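Local atomic coordinates of NUDIX hydrolase (Nitrosomonas europaea, PDB entry 2B0V), a protein that probably hydrolyses phosphate bonds of nucleoside di- and triphosphates and of thiamine diphosphate, with magnesium as cofactor, as a monomeric Nudix hydrolase of the NudJ subfamily. Residues 52-64 / 99-111. Sequence-based numbering, arbitrary orientation. Where two conformers were deposited one is given.
Sequences CSREVLEETGHSF and DRKLDTGIVRAAW. With EDO (1,2-ethanediol), chain D.
Leu-102 and Ala-109 pack against the last turn of helix 48-60, where the chain leaves the helix at Gly-61 with positive phi. Methyl CD2 of Leu-102 lies 3.4 Å from Gly-61 N and also touches the carbonyl carbon of Thr-60. The CB of Ala-109 meets CB and CG2 of Thr-60, each at 3.9 Å. The Thr-60 hydroxyl sits between its own backbone N and carbonyl carbon (chi1 77°); there OG1 donates to Val-56 O and accepts from His-62 N, forming an ST turn. Ile-106 completes this tight side: its CG2 packs 3.5 Å from Glu-59 O, a buried carbonyl without a polar partner, and its CD1 lies across the Glu-59 side chain, whose OE1 is held by Ala-39 N. Two hydrogen bonds fasten the loop to the helix end. Asp-103 N reaches Glu-58 O at 2.9 Å, and the extended chain of Arg-100 carries NH1 to Gly-61 O, which it meets at 2.9 Å from above the carbonyl plane; NH1 is also hydrogen-bonded to Ser-95 OG. On the looser, hydrated side, water 2 links Leu-57 O to Lys-101 O. Water 3 donates to Asp-103 OD2 and to Glu-59 OE2, though OE2 is less certainly placed, lying too close to the ethanediol; the two residues' carboxylate planes are 82° apart. Arg-54 NH1 forms salt bridges with Glu-58 OE1 and, through a weak hydrogen bond, Glu-55 OE2. The helix and Gly-61 match the Nudix box, whose glutamates bind magnesium in relatives; no magnesium is present in this model. With OD2 4.2 Å from Glu-55 OE1, Asp-103 adds to an acidic cluster that, though partly offset by Arg-54, would probably favour cations.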
loop_
_atom_site.group_PDB
_atom_site.type_symbol
_atom_site.label_atom_id
_atom_site.label_comp_id
_atom_site.label_asym_id
_atom_site.label_seq_id
_atom_site.Cartn_x
_atom_site.Cartn_y
_atom_site.Cartn_z
ATOM N N CYS A 52 -2.473 3.734 7.064
ATOM C CA CYS A 52 -1.427 3.565 6.060
ATOM C C CYS A 52 -0.073 3.294 6.742
ATOM O O CYS A 52 0.633 2.375 6.360
ATOM C CB CYS A 52 -1.368 4.779 5.134
ATOM S SG CYS A 52 -0.146 4.532 3.779
ATOM N N SER A 53 0.263 4.094 7.757
ATOM C CA SER A 53 1.531 3.896 8.439
ATOM C C SER A 53 1.553 2.548 9.144
ATOM O O SER A 53 2.609 1.890 9.167
ATOM C CB SER A 53 1.767 5.012 9.439
ATOM O OG SER A 53 1.867 6.241 8.743
ATOM N N ARG A 54 0.430 2.153 9.726
ATOM C CA ARG A 54 0.331 0.872 10.444
ATOM C C ARG A 54 0.602 -0.260 9.459
ATOM O O ARG A 54 1.369 -1.171 9.760
ATOM C CB ARG A 54 -1.045 0.696 11.044
ATOM C CG ARG A 54 -1.252 -0.696 11.640
ATOM C CD ARG A 54 -2.622 -0.866 12.291
ATOM N NE ARG A 54 -3.732 -0.548 11.384
ATOM C CZ ARG A 54 -4.108 -1.311 10.360
ATOM N NH1 ARG A 54 -3.458 -2.443 10.084
ATOM N NH2 ARG A 54 -5.136 -0.943 9.602
ATOM N N GLU A 55 -0.018 -0.198 8.273
ATOM C CA GLU A 55 0.189 -1.254 7.298
ATOM C C GLU A 55 1.639 -1.346 6.828
ATOM O O GLU A 55 2.161 -2.462 6.692
ATOM C CB GLU A 55 -0.769 -1.086 6.132
ATOM C CG GLU A 55 -2.256 -1.503 6.435
ATOM C CD GLU A 55 -2.460 -2.965 6.833
ATOM O OE1 GLU A 55 -1.538 -3.807 6.698
ATOM O OE2 GLU A 55 -3.575 -3.281 7.300
ATOM N N VAL A 56 2.306 -0.211 6.587
ATOM C CA VAL A 56 3.709 -0.259 6.228
ATOM C C VAL A 56 4.535 -0.963 7.302
ATOM O O VAL A 56 5.325 -1.875 6.995
ATOM C CB VAL A 56 4.301 1.135 5.938
ATOM C CG1 VAL A 56 5.801 1.047 5.665
ATOM C CG2 VAL A 56 3.527 1.774 4.747
ATOM N N LEU A 57 4.310 -0.580 8.562
ATOM C CA LEU A 57 5.055 -1.231 9.636
ATOM C C LEU A 57 4.746 -2.725 9.761
ATOM O O LEU A 57 5.692 -3.553 9.898
ATOM C CB LEU A 57 4.793 -0.472 10.944
ATOM C CG LEU A 57 5.428 -1.027 12.207
ATOM C CD1 LEU A 57 6.949 -0.981 12.083
ATOM C CD2 LEU A 57 4.958 -0.270 13.425
ATOM N N GLU A 58 3.450 -3.076 9.743
ATOM C CA GLU A 58 3.037 -4.465 9.982
ATOM C C GLU A 58 3.453 -5.417 8.871
ATOM O O GLU A 58 3.680 -6.621 9.128
ATOM C CB GLU A 58 1.533 -4.569 10.199
ATOM C CG GLU A 58 1.148 -3.861 11.493
ATOM C CD GLU A 58 -0.334 -3.940 11.861
ATOM O OE1 GLU A 58 -1.159 -4.178 10.957
ATOM O OE2 GLU A 58 -0.635 -3.726 13.073
ATOM N N GLU A 59 3.537 -4.888 7.654
ATOM C CA GLU A 59 3.832 -5.718 6.459
ATOM C C GLU A 59 5.310 -5.709 6.051
ATOM O O GLU A 59 5.748 -6.599 5.314
ATOM C CB GLU A 59 2.936 -5.322 5.280
ATOM C CG GLU A 59 1.473 -5.546 5.544
ATOM C CD GLU A 59 0.698 -5.767 4.243
ATOM O OE1 GLU A 59 1.083 -5.172 3.206
ATOM O OE2 GLU A 59 -0.291 -6.538 4.265
ATOM N N THR A 60 6.053 -4.668 6.445
ATOM C CA THR A 60 7.442 -4.528 6.009
ATOM C C THR A 60 8.489 -4.377 7.101
ATOM O O THR A 60 9.686 -4.484 6.801
ATOM C CB THR A 60 7.648 -3.350 5.041
ATOM O OG1 THR A 60 7.667 -2.118 5.778
ATOM C CG2 THR A 60 6.577 -3.309 3.986
ATOM N N GLY A 61 8.060 -4.081 8.329
ATOM C CA GLY A 61 9.009 -3.825 9.425
ATOM C C GLY A 61 9.715 -2.480 9.331
ATOM O O GLY A 61 10.588 -2.157 10.130
ATOM N N HIS A 62 9.289 -1.649 8.384
ATOM C CA HIS A 62 9.761 -0.270 8.292
ATOM C C HIS A 62 8.718 0.715 8.857
ATOM O O HIS A 62 7.541 0.554 8.596
ATOM C CB HIS A 62 9.924 0.084 6.811
ATOM C CG HIS A 62 10.992 -0.672 6.098
ATOM N ND1 HIS A 62 10.897 -2.017 5.787
ATOM C CD2 HIS A 62 12.198 -0.263 5.636
ATOM C CE1 HIS A 62 12.004 -2.394 5.166
ATOM N NE2 HIS A 62 12.781 -1.339 5.022
ATOM N N SER A 63 9.151 1.734 9.563
ATOM C CA SER A 63 8.218 2.794 9.970
ATOM C C SER A 63 8.065 3.820 8.829
ATOM O O SER A 63 9.013 4.147 8.116
ATOM C CB SER A 63 8.706 3.457 11.273
ATOM O OG SER A 63 9.996 3.977 11.083
ATOM N N PHE A 64 6.843 4.347 8.691
ATOM C CA PHE A 64 6.508 5.214 7.564
ATOM C C PHE A 64 6.204 6.630 8.017
ATOM O O PHE A 64 5.583 6.845 9.079
ATOM C CB PHE A 64 5.277 4.611 6.902
ATOM C CG PHE A 64 4.801 5.308 5.615
ATOM C CD1 PHE A 64 5.614 5.404 4.501
ATOM C CD2 PHE A 64 3.492 5.790 5.524
ATOM C CE1 PHE A 64 5.108 5.980 3.281
ATOM C CE2 PHE A 64 3.009 6.369 4.315
ATOM C CZ PHE A 64 3.821 6.453 3.220
ATOM N N ASP A 99 13.958 -7.565 13.086
ATOM C CA ASP A 99 13.307 -8.489 14.043
ATOM C C ASP A 99 11.815 -8.234 14.246
ATOM O O ASP A 99 11.115 -9.078 14.839
ATOM C CB ASP A 99 14.031 -8.502 15.372
ATOM C CG ASP A 99 15.398 -9.129 15.257
ATOM O OD1 ASP A 99 15.531 -10.118 14.490
ATOM O OD2 ASP A 99 16.302 -8.600 15.883
ATOM N N ARG A 100 11.341 -7.083 13.767
ATOM C CA ARG A 100 9.901 -6.765 13.780
ATOM C C ARG A 100 9.161 -7.869 13.037
ATOM O O ARG A 100 9.561 -8.284 11.937
ATOM C CB ARG A 100 9.632 -5.377 13.177
ATOM C CG ARG A 100 10.164 -4.198 14.063
ATOM C CD ARG A 100 10.035 -2.775 13.404
ATOM N NE ARG A 100 10.862 -1.734 14.073
ATOM C CZ ARG A 100 11.293 -0.591 13.507
ATOM N NH1 ARG A 100 11.003 -0.282 12.240
ATOM N NH2 ARG A 100 12.044 0.258 14.221
ATOM N N LYS A 101 8.104 -8.387 13.654
ATOM C CA LYS A 101 7.336 -9.464 13.046
ATOM C C LYS A 101 6.490 -8.929 11.896
ATOM O O LYS A 101 5.831 -7.893 12.031
ATOM C CB LYS A 101 6.438 -10.139 14.080
ATOM C CG LYS A 101 6.436 -11.654 13.965
ATOM C CD LYS A 101 7.832 -12.227 14.218
ATOM C CE LYS A 101 8.190 -12.259 15.698
ATOM N NZ LYS A 101 9.658 -12.433 15.920
ATOM N N LEU A 102 6.540 -9.632 10.773
ATOM C CA LEU A 102 5.721 -9.249 9.607
ATOM C C LEU A 102 4.423 -10.038 9.676
ATOM O O LEU A 102 4.405 -11.184 10.178
ATOM C CB LEU A 102 6.446 -9.490 8.270
ATOM C CG LEU A 102 7.851 -8.926 8.059
ATOM C CD1 LEU A 102 8.300 -9.026 6.602
ATOM C CD2 LEU A 102 7.950 -7.512 8.566
ATOM N N ASP A 103 3.340 -9.452 9.165
ATOM C CA ASP A 103 2.054 -10.163 9.160
ATOM C C ASP A 103 2.223 -11.519 8.535
ATOM O O ASP A 103 2.998 -11.691 7.577
ATOM C CB ASP A 103 1.032 -9.414 8.297
ATOM C CG ASP A 103 0.483 -8.208 8.962
ATOM O OD1 ASP A 103 0.750 -7.989 10.152
ATOM O OD2 ASP A 103 -0.237 -7.460 8.260
ATOM N N THR A 104 1.454 -12.479 9.044
ATOM C CA THR A 104 1.390 -13.786 8.416
ATOM C C THR A 104 0.834 -13.574 7.025
ATOM O O THR A 104 -0.096 -12.773 6.835
ATOM C CB THR A 104 0.506 -14.756 9.227
ATOM O OG1 THR A 104 0.993 -14.811 10.559
ATOM C CG2 THR A 104 0.561 -16.160 8.653
ATOM N N GLY A 105 1.457 -14.237 6.060
ATOM C CA GLY A 105 1.030 -14.108 4.647
ATOM C C GLY A 105 2.030 -13.302 3.836
ATOM O O GLY A 105 2.031 -13.371 2.590
ATOM N N ILE A 106 2.863 -12.526 4.519
ATOM C CA ILE A 106 3.947 -11.793 3.865
ATOM C C ILE A 106 5.128 -12.751 3.672
ATOM O O ILE A 106 5.675 -13.303 4.639
ATOM C CB ILE A 106 4.400 -10.509 4.655
ATOM C CG1 ILE A 106 3.250 -9.498 4.856
ATOM C CG2 ILE A 106 5.557 -9.812 3.963
ATOM C CD1 ILE A 106 2.648 -9.014 3.539
ATOM N N VAL A 107 5.509 -12.965 2.420
ATOM C CA VAL A 107 6.702 -13.786 2.126
ATOM C C VAL A 107 7.982 -12.980 2.351
ATOM O O VAL A 107 8.901 -13.414 3.089
ATOM C CB VAL A 107 6.648 -14.338 0.691
ATOM C CG1 VAL A 107 7.956 -15.119 0.403
ATOM C CG2 VAL A 107 5.382 -15.225 0.476
ATOM N N ARG A 108 8.026 -11.792 1.768
ATOM C CA ARG A 108 9.139 -10.876 1.998
ATOM C C ARG A 108 8.785 -9.481 1.495
ATOM O O ARG A 108 7.862 -9.292 0.690
ATOM C CB ARG A 108 10.453 -11.391 1.387
ATOM C CG ARG A 108 10.440 -11.587 -0.094
ATOM C CD ARG A 108 11.729 -12.286 -0.592
ATOM N NE ARG A 108 11.739 -13.714 -0.283
ATOM C CZ ARG A 108 11.172 -14.670 -1.017
ATOM N NH1 ARG A 108 10.526 -14.387 -2.148
ATOM N NH2 ARG A 108 11.250 -15.936 -0.608
ATOM N N ALA A 109 9.464 -8.485 2.052
ATOM C CA ALA A 109 9.305 -7.112 1.564
ATOM C C ALA A 109 10.644 -6.767 0.950
ATOM O O ALA A 109 11.685 -7.046 1.577
ATOM C CB ALA A 109 8.969 -6.162 2.730
ATOM N N ALA A 110 10.649 -6.193 -0.249
ATOM C CA ALA A 110 11.897 -5.891 -0.923
ATOM C C ALA A 110 11.751 -4.695 -1.844
ATOM O O ALA A 110 10.617 -4.225 -2.070
ATOM C CB ALA A 110 12.371 -7.137 -1.736
ATOM N N TRP A 111 12.879 -4.224 -2.383
ATOM C CA TRP A 111 12.860 -3.041 -3.264
ATOM C C TRP A 111 12.924 -3.456 -4.715
ATOM O O TRP A 111 13.841 -4.223 -5.084
ATOM C CB TRP A 111 14.048 -2.138 -2.958
ATOM C CG TRP A 111 13.956 -1.540 -1.554
ATOM C CD1 TRP A 111 14.419 -2.092 -0.381
ATOM C CD2 TRP A 111 13.380 -0.282 -1.207
ATOM N NE1 TRP A 111 14.156 -1.248 0.676
ATOM C CE2 TRP A 111 13.528 -0.124 0.196
ATOM C CE3 TRP A 111 12.747 0.732 -1.946
ATOM C CZ2 TRP A 111 13.012 1.013 0.882
ATOM C CZ3 TRP A 111 12.276 1.857 -1.269
ATOM C CH2 TRP A 111 12.438 1.984 0.121
HETATM C C1 EDO D . -2.465 -6.680 2.835
HETATM O O1 EDO D . -2.963 -6.429 1.482
HETATM C C2 EDO D . -3.523 -6.743 3.959
HETATM O O2 EDO D . -3.027 -6.400 5.293
HETATM O O HOH W 1 -1.789 -5.675 8.706
HETATM O O HOH W 2 6.436 -4.941 12.189
HETATM O O HOH W 3 -1.395 -8.299 5.981
#